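Local coordinates for probable antibiotics synthesis protein (Thermus thermophilus, PDB 1V70) that is of uncharacterised function but belongs to the cupin family, probably binds a metal ion and may take part in antibiotic synthesis, at residues F78-A81 against G82-H85. Numbering follows the deposited sequence.
Sequences FAPA and GAPH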
loop_
_atom_site.group_PDB
_atom_site.type_symbol
_atom_site.label_atom_id
_atom_site.label_comp_id
_atom_site.label_asym_id
_atom_site.label_seq_id
_atom_site.Cartn_x
_atom_site.Cartn_y
_atom_site.Cartn_z
ATOM N N PHE A 78 3.711 -9.605 4.866
ATOM C CA PHE A 78 2.669 -10.291 4.108
ATOM C C PHE A 78 1.999 -11.411 4.914
ATOM O O PHE A 78 2.677 -12.271 5.472
ATOM C CB PHE A 78 3.298 -10.885 2.841
ATOM C CG PHE A 78 2.313 -11.500 1.889
ATOM C CD1 PHE A 78 1.564 -10.704 1.029
ATOM C CD2 PHE A 78 2.138 -12.880 1.845
ATOM C CE1 PHE A 78 0.654 -11.273 0.135
ATOM C CE2 PHE A 78 1.230 -13.458 0.955
ATOM C CZ PHE A 78 0.489 -12.652 0.100
ATOM N N ALA A 79 0.670 -11.395 4.964
ATOM C CA ALA A 79 -0.096 -12.420 5.669
ATOM C C ALA A 79 -0.947 -13.135 4.622
ATOM O O ALA A 79 -2.000 -12.643 4.215
ATOM C CB ALA A 79 -0.985 -11.781 6.729
ATOM N N PRO A 80 -0.494 -14.310 4.162
ATOM C CA PRO A 80 -1.249 -15.056 3.154
ATOM C C PRO A 80 -2.556 -15.641 3.672
ATOM O O PRO A 80 -2.695 -15.929 4.861
ATOM C CB PRO A 80 -0.262 -16.136 2.720
ATOM C CG PRO A 80 0.484 -16.421 3.983
ATOM C CD PRO A 80 0.732 -15.032 4.546
ATOM N N ALA A 81 -3.513 -15.805 2.766
ATOM C CA ALA A 81 -4.813 -16.367 3.107
ATOM C C ALA A 81 -4.626 -17.675 3.864
ATOM O O ALA A 81 -3.793 -18.506 3.493
ATOM C CB ALA A 81 -5.622 -16.608 1.837
ATOM N N GLY A 82 -5.400 -17.852 4.929
ATOM C CA GLY A 82 -5.311 -19.065 5.718
ATOM C C GLY A 82 -4.403 -18.966 6.930
ATOM O O GLY A 82 -4.511 -19.764 7.861
ATOM N N ALA A 83 -3.502 -17.988 6.925
ATOM C CA ALA A 83 -2.581 -17.814 8.038
ATOM C C ALA A 83 -3.148 -16.902 9.116
ATOM O O ALA A 83 -3.670 -15.826 8.820
ATOM C CB ALA A 83 -1.258 -17.249 7.536
ATOM N N PRO A 84 -3.079 -17.333 10.385
ATOM C CA PRO A 84 -3.597 -16.489 11.464
ATOM C C PRO A 84 -2.686 -15.266 11.518
ATOM O O PRO A 84 -1.462 -15.396 11.476
ATOM C CB PRO A 84 -3.453 -17.379 12.696
ATOM C CG PRO A 84 -3.623 -18.763 12.120
ATOM C CD PRO A 84 -2.772 -18.687 10.879
ATOM N N HIS A 85 -3.271 -14.077 11.592
ATOM C CA HIS A 85 -2.457 -12.868 11.624
ATOM C C HIS A 85 -3.096 -11.751 12.435
ATOM O O HIS A 85 -4.318 -11.685 12.577
ATOM C CB HIS A 85 -2.206 -12.366 10.196
ATOM C CG HIS A 85 -3.455 -11.962 9.480
ATOM N ND1 HIS A 85 -4.337 -12.878 8.947
ATOM C CD2 HIS A 85 -4.011 -10.744 9.278
ATOM C CE1 HIS A 85 -5.384 -12.241 8.453
ATOM N NE2 HIS A 85 -5.211 -10.946 8.643
#
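Ala79 and His85 face each other across the base of a tight connection in this cupin beta-sandwich. The connection leads from strand 75-79 in one sheet to strand 85-88 in the other. At its far end lies a type II beta turn from Pro80 to Ala83. The turn is closed by Ala83 N, which donates to Pro80 O at 3.0 Å. Gly82 takes the third position of the turn with positive phi, as is usual for glycine in a type II turn. Beside the closing bond, the ring of Pro80 meets the methyl of Ala83, with Pro80 CG 4.0 Å from Ala83 CB.

At the base, the methyl carbon CB of Ala79 meets His85 CB and CG, both at 3.7 Å, and lies oblique to the ring. The His85 ring is set by chi1 of 63°, which places CG between the backbone N and the carbonyl carbon. With chi2 of -77°, ND1 faces back toward the carbonyl of Ala83. His44 and His46 also meet this imidazole, which is buried. Lys51 NZ is hydrogen-bonded to NE2, so both ring nitrogens have partners. Histidines grouped in this way are consistent with the metal site usual in cupins.

Around the turn, Asp50 OD1 accepts a bond from Ala81 N, and the backbones of Gly82 and His46 are hydrogen-bonded. The ring of Phe78 meets that of Phe23 of the second subunit. Within the loop, a nearly straight bond (172°) from His85 ND1 to Ala83 O, 3.0 Å long, helps fix the rotation of the imidazole, with the oxygen at the ring edge and in its plane.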